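Local coordinates for protein alpha-1,2-mannosidase (Trichoderma reesei, PDB 1HCU) that probably trims alpha-1,2-linked mannose residues from high-mannose N-glycans as a calcium-dependent glycosyl hydrolase of family 47, at residues A[89-92]-A[93-96]; A[97-100]-A[101-105]. All blocks are in the same frame, centred on the assembly; numbering follows the deposited sequence.

Interaction 1: residues A[89-92]-A[93-96]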
ATOM      1  N   THR A  89     -18.736  -6.018  16.098  1.00 14.61           N
ATOM      2  CA  THR A  89     -17.690  -5.165  16.639  1.00 15.05           C
ATOM      3  C   THR A  89     -17.974  -5.058  18.137  1.00 15.91           C
ATOM      4  O   THR A  89     -19.132  -5.045  18.558  1.00 14.80           O
ATOM      5  CB  THR A  89     -17.681  -3.736  16.009  1.00 15.93           C
ATOM      6  OG1 THR A  89     -18.959  -3.114  16.181  1.00 14.04           O
ATOM      7  CG2 THR A  89     -17.335  -3.809  14.517  1.00 17.25           C
ATOM      8  N   ALA A  90     -16.921  -4.988  18.942  1.00 15.81           N
ATOM      9  CA  ALA A  90     -17.099  -4.887  20.381  1.00 16.10           C
ATOM     10  C   ALA A  90     -17.936  -3.657  20.696  1.00 16.93           C
ATOM     11  O   ALA A  90     -18.804  -3.690  21.567  1.00 16.58           O
ATOM     12  CB  ALA A  90     -15.746  -4.801  21.072  1.00 17.54           C
ATOM     13  N   VAL A  91     -17.670  -2.577  19.969  1.00 16.71           N
ATOM     14  CA  VAL A  91     -18.381  -1.316  20.147  1.00 16.30           C
ATOM     15  C   VAL A  91     -19.623  -1.261  19.261  1.00 16.83           C
ATOM     16  O   VAL A  91     -19.550  -1.501  18.056  1.00 15.71           O
ATOM     17  CB  VAL A  91     -17.477  -0.126  19.780  1.00 17.49           C
ATOM     18  CG1 VAL A  91     -18.206   1.193  20.039  1.00 16.43           C
ATOM     19  CG2 VAL A  91     -16.173  -0.211  20.562  1.00 15.25           C
ATOM     20  N   ALA A  92     -20.758  -0.930  19.869  1.00 17.11           N
ATOM     21  CA  ALA A  92     -22.026  -0.843  19.155  1.00 17.48           C
ATOM     22  C   ALA A  92     -22.080   0.362  18.231  1.00 16.61           C
ATOM     23  O   ALA A  92     -21.595   1.433  18.576  1.00 19.17           O
ATOM     24  CB  ALA A  92     -23.177  -0.774  20.151  1.00 19.10           C
ATOM     25  N   ASN A  93     -22.676   0.178  17.059  1.00 16.60           N
ATOM     26  CA  ASN A  93     -22.809   1.254  16.085  1.00 17.56           C
ATOM     27  C   ASN A  93     -21.460   1.810  15.642  1.00 17.63           C
ATOM     28  O   ASN A  93     -21.359   2.972  15.255  1.00 18.50           O
ATOM     29  CB  ASN A  93     -23.665   2.377  16.676  1.00 18.33           C
ATOM     30  CG  ASN A  93     -25.062   1.903  17.057  1.00 21.64           C
ATOM     31  OD1 ASN A  93     -25.827   1.445  16.207  1.00 22.03           O
ATOM     32  ND2 ASN A  93     -25.398   2.011  18.338  1.00 21.82           N
ATOM     33  N   GLN A  94     -20.421   0.985  15.701  1.00 16.42           N
ATOM     34  CA  GLN A  94     -19.100   1.428  15.287  1.00 15.59           C
ATOM     35  C   GLN A  94     -18.911   1.290  13.777  1.00 15.58           C
ATOM     36  O   GLN A  94     -19.084   0.208  13.215  1.00 15.86           O
ATOM     37  CB  GLN A  94     -18.013   0.630  15.999  1.00 14.87           C
ATOM     38  CG  GLN A  94     -16.634   1.091  15.612  1.00 13.43           C
ATOM     39  CD  GLN A  94     -15.541   0.359  16.339  1.00 13.98           C
ATOM     40  OE1 GLN A  94     -15.323  -0.825  16.126  1.00 15.27           O
ATOM     41  NE2 GLN A  94     -14.834   1.069  17.208  1.00 14.01           N
ATOM     42  N   GLY A  95     -18.536   2.386  13.128  1.00 15.21           N
ATOM     43  CA  GLY A  95     -18.330   2.364  11.692  1.00 14.56           C
ATOM     44  C   GLY A  95     -17.133   1.535  11.265  1.00 15.60           C
ATOM     45  O   GLY A  95     -16.128   1.468  11.983  1.00 16.92           O
ATOM     46  N   SER A  96     -17.236   0.897  10.100  1.00 13.84           N
ATOM     47  CA  SER A  96     -16.149   0.073   9.581  1.00 13.62           C
ATOM     48  C   SER A  96     -15.774   0.498   8.173  1.00 11.87           C
ATOM     49  O   SER A  96     -16.630   0.543   7.290  1.00 11.75           O
ATOM     50  CB  SER A  96     -16.557  -1.405   9.574  1.00 13.58           C
ATOM     51  OG  SER A  96     -15.624  -2.191   8.840  1.00 16.25           O
TER
HETATM   52  O   HOH W   1     -20.588  -2.112  13.806  1.00 13.50           O

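Interaction 2: residues A[97-100]-A[101-105]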
ATOM      1  N   SER A  97     -14.498   0.804   7.960  1.00 11.06           N
ATOM      2  CA  SER A  97     -14.034   1.210   6.632  1.00 10.17           C
ATOM      3  C   SER A  97     -13.968   0.003   5.712  1.00 11.41           C
ATOM      4  O   SER A  97     -13.195  -0.933   5.948  1.00 11.65           O
ATOM      5  CB  SER A  97     -12.641   1.847   6.709  1.00 11.97           C
ATOM      6  OG  SER A  97     -12.125   2.111   5.407  1.00 12.47           O
ATOM      7  N   VAL A  98     -14.785   0.017   4.668  1.00 11.98           N
ATOM      8  CA  VAL A  98     -14.783  -1.074   3.708  1.00 12.75           C
ATOM      9  C   VAL A  98     -13.365  -1.230   3.140  1.00 13.42           C
ATOM     10  O   VAL A  98     -12.830  -2.337   3.079  1.00 13.20           O
ATOM     11  CB  VAL A  98     -15.760  -0.778   2.551  1.00 13.40           C
ATOM     12  CG1 VAL A  98     -15.703  -1.899   1.521  1.00 11.59           C
ATOM     13  CG2 VAL A  98     -17.170  -0.597   3.103  1.00 12.06           C
ATOM     14  N   PHE A  99     -12.764  -0.106   2.748  1.00 13.50           N
ATOM     15  CA  PHE A  99     -11.409  -0.070   2.177  1.00 14.61           C
ATOM     16  C   PHE A  99     -10.296  -0.571   3.105  1.00 14.87           C
ATOM     17  O   PHE A  99      -9.571  -1.511   2.766  1.00 16.24           O
ATOM     18  CB  PHE A  99     -11.083   1.360   1.714  1.00 13.21           C
ATOM     19  CG  PHE A  99      -9.637   1.570   1.340  1.00 13.12           C
ATOM     20  CD1 PHE A  99      -9.095   0.967   0.205  1.00 13.47           C
ATOM     21  CD2 PHE A  99      -8.814   2.377   2.125  1.00 12.54           C
ATOM     22  CE1 PHE A  99      -7.758   1.165  -0.142  1.00 12.84           C
ATOM     23  CE2 PHE A  99      -7.476   2.582   1.786  1.00 12.71           C
ATOM     24  CZ  PHE A  99      -6.946   1.973   0.649  1.00 12.69           C
ATOM     25  N   GLU A 100     -10.147   0.062   4.263  1.00 16.05           N
ATOM     26  CA  GLU A 100      -9.107  -0.332   5.217  1.00 15.48           C
ATOM     27  C   GLU A 100      -9.268  -1.786   5.650  1.00 15.57           C
ATOM     28  O   GLU A 100      -8.284  -2.524   5.750  1.00 17.12           O
ATOM     29  CB  GLU A 100      -9.147   0.565   6.461  1.00 16.70           C
ATOM     30  CG  GLU A 100      -8.985   2.065   6.206  1.00 19.84           C
ATOM     31  CD  GLU A 100      -7.649   2.423   5.563  1.00 23.25           C
ATOM     32  OE1 GLU A 100      -6.671   1.669   5.743  1.00 23.75           O
ATOM     33  OE2 GLU A 100      -7.573   3.473   4.893  1.00 24.47           O
ATOM     34  N   THR A 101     -10.506  -2.201   5.903  1.00 12.93           N
ATOM     35  CA  THR A 101     -10.771  -3.568   6.335  1.00 12.55           C
ATOM     36  C   THR A 101     -10.413  -4.580   5.248  1.00 12.90           C
ATOM     37  O   THR A 101      -9.837  -5.634   5.519  1.00 12.76           O
ATOM     38  CB  THR A 101     -12.260  -3.745   6.722  1.00 11.83           C
ATOM     39  OG1 THR A 101     -12.603  -2.779   7.722  1.00 11.69           O
ATOM     40  CG2 THR A 101     -12.516  -5.141   7.276  1.00 11.67           C
ATOM     41  N   ASN A 102     -10.745  -4.236   4.012  1.00 12.61           N
ATOM     42  CA  ASN A 102     -10.485  -5.085   2.865  1.00  9.76           C
ATOM     43  C   ASN A 102      -9.007  -5.373   2.621  1.00 10.01           C
ATOM     44  O   ASN A 102      -8.596  -6.531   2.541  1.00 11.44           O
ATOM     45  CB  ASN A 102     -11.085  -4.436   1.612  1.00  9.91           C
ATOM     46  CG  ASN A 102     -10.678  -5.150   0.339  1.00 12.06           C
ATOM     47  OD1 ASN A 102     -11.193  -6.223   0.019  1.00 15.15           O
ATOM     48  ND2 ASN A 102      -9.733  -4.567  -0.382  1.00 10.64           N
ATOM     49  N   ILE A 103      -8.213  -4.316   2.493  1.00 10.86           N
ATOM     50  CA  ILE A 103      -6.791  -4.464   2.208  1.00 12.11           C
ATOM     51  C   ILE A 103      -5.983  -5.134   3.323  1.00 12.86           C
ATOM     52  O   ILE A 103      -5.017  -5.856   3.045  1.00 11.56           O
ATOM     53  CB  ILE A 103      -6.153  -3.086   1.847  1.00 12.21           C
ATOM     54  CG1 ILE A 103      -6.109  -2.175   3.076  1.00 10.84           C
ATOM     55  CG2 ILE A 103      -6.950  -2.426   0.727  1.00  9.23           C
ATOM     56  CD1 ILE A 103      -5.401  -0.844   2.838  1.00 13.58           C
ATOM     57  N   ARG A 104      -6.378  -4.909   4.574  1.00 13.44           N
ATOM     58  CA  ARG A 104      -5.665  -5.508   5.709  1.00 14.00           C
ATOM     59  C   ARG A 104      -6.149  -6.912   6.073  1.00 13.54           C
ATOM     60  O   ARG A 104      -5.416  -7.889   5.945  1.00 14.44           O
ATOM     61  CB  ARG A 104      -5.781  -4.622   6.955  1.00 14.07           C
ATOM     62  CG  ARG A 104      -5.001  -3.322   6.916  1.00 15.93           C
ATOM     63  CD  ARG A 104      -5.003  -2.682   8.297  1.00 18.51           C
ATOM     64  NE  ARG A 104      -4.249  -1.437   8.333  1.00 23.10           N
ATOM     65  CZ  ARG A 104      -4.528  -0.379   7.582  1.00 25.52           C
ATOM     66  NH1 ARG A 104      -5.550  -0.426   6.738  1.00 23.80           N
ATOM     67  NH2 ARG A 104      -3.790   0.723   7.673  1.00 25.11           N
ATOM     68  N   TYR A 105      -7.390  -7.006   6.532  1.00 11.66           N
ATOM     69  CA  TYR A 105      -7.941  -8.283   6.960  1.00 13.33           C
ATOM     70  C   TYR A 105      -8.167  -9.298   5.842  1.00 13.21           C
ATOM     71  O   TYR A 105      -7.568 -10.371   5.835  1.00 12.49           O
ATOM     72  CB  TYR A 105      -9.230  -8.028   7.740  1.00 11.97           C
ATOM     73  CG  TYR A 105      -8.977  -7.321   9.058  1.00 14.58           C
ATOM     74  CD1 TYR A 105      -9.410  -6.012   9.276  1.00 14.02           C
ATOM     75  CD2 TYR A 105      -8.326  -7.983  10.106  1.00 16.57           C
ATOM     76  CE1 TYR A 105      -9.208  -5.381  10.517  1.00 15.50           C
ATOM     77  CE2 TYR A 105      -8.121  -7.367  11.341  1.00 16.72           C
ATOM     78  CZ  TYR A 105      -8.568  -6.069  11.545  1.00 15.24           C
ATOM     79  OH  TYR A 105      -8.417  -5.493  12.790  1.00 13.51           O
TER

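Interaction 1: residues A[89-92]-A[93-96]
A type II beta turn from Val91 to Gln94 organises this loop, with Ala92 and Asn93 at its corners and the side chain of Gln94 folded back over Val91 and Thr89. Its ends close to 5.6 Å between Val91 CA and Gln94 CA. At the second corner Asn93 has positive phi (60°), as the turn type requires.

Thr89 braces the bend from the side of the earlier chain. Its OG1 stands between the backbone N and the carbonyl carbon (chi1 56°), and from there it donates to Val91 O at 2.5 Å, a short bond with the donor tilted 26° from the carbonyl plane. The same OG1 accepts from a water 3.0 Å away, which also donates to Gln94 O at 2.8 Å. One hydroxyl thus reaches both end residues of the turn, directly at Val91 and through water at Gln94. A valine in place of Thr89 would probably deprive Val91 O of this donor and break the water link to Gln94.

Van der Waals contact adds to the polar grip: Gln94 CB rests 3.3 Å from Val91 O, and the extended chain crosses the Val91 side chain at about a right angle, bringing Gln94 CD to 4.0 Å from Val91 CB. The end of the Gln94 side chain lies alongside Val91 and close to Thr89.

Asn162 receives the loop from outside, binding Thr89 O through its amide and pairing with the backbone of Asn93. Together these features define a surface beta turn on the connection between helix 71-80 and strand 96-97.

Interaction 2: residues A[97-100]-A[101-105]
Glu100 sends CG beside its backbone N (chi1 -58°) and bends again at the next bond (chi2 -61°), while Arg104, one helical turn on, runs extended from CG to NE; the two side chains therefore lie alongside each other and point the same way. Their ends meet in a salt bridge, Arg104 NH1 donating to Glu100 OE1 at 2.6 Å. The oxygen is met nearly along its C-O bond, yet the carboxylate and guanidinium planes stand 52° apart, so the pair is joined through one nitrogen rather than as a flat two-pronged bridge. Ser451 binds Arg104 NE and so helps to fix the guanidinium beside the carboxylate.

On another flank, Ile103 covers Phe99: CD1 sits over one face of the ring, 3.9 Å from CZ, and Ile103 CG2 approaches Phe99 CE1 at 3.8 Å.

The first turn is closed at its start by Ser97, whose OG accepts from Glu100 N at 3.1 Å as an N-cap. Ser97 O takes two donors, Thr101 N at 3.0 Å and Thr101 OG1 at 2.6 Å, which come from opposite faces of the carbonyl plane. The backbone ladder continues with Ile103 N to Phe99 O at 3.1 Å, close to linear.

Ile103 also touches Thr485, and its side chain is about 6 Å from the bound calcium ion. A capped helix start that carries Glu100, the predicted proton donor, and brings Ile103 near the metal is consistent with the active-site core of the family 47 alpha/alpha barrel.

Overall arrangement
From the N terminus, the chain leaves helix 71-80 and reaches interaction 1, which closes the tight bend of 89-96 at the surface. It then passes through the short strand 96-97, where Ser96 pairs with the backbone of Val159, and enters helix 98-117, whose opening turns form interaction 2. The contacts are consecutive, neither nested nor crossed, with centres about 15 Å apart. Ser96 OG and Thr101 OG1 meet at the junction in a weak hydrogen bond. The path runs inward: interaction 1 centres about 25 Å from the middle of the chain and interaction 2 about 12 Å, so the pair ties an outer loop to a helix near the calcium site.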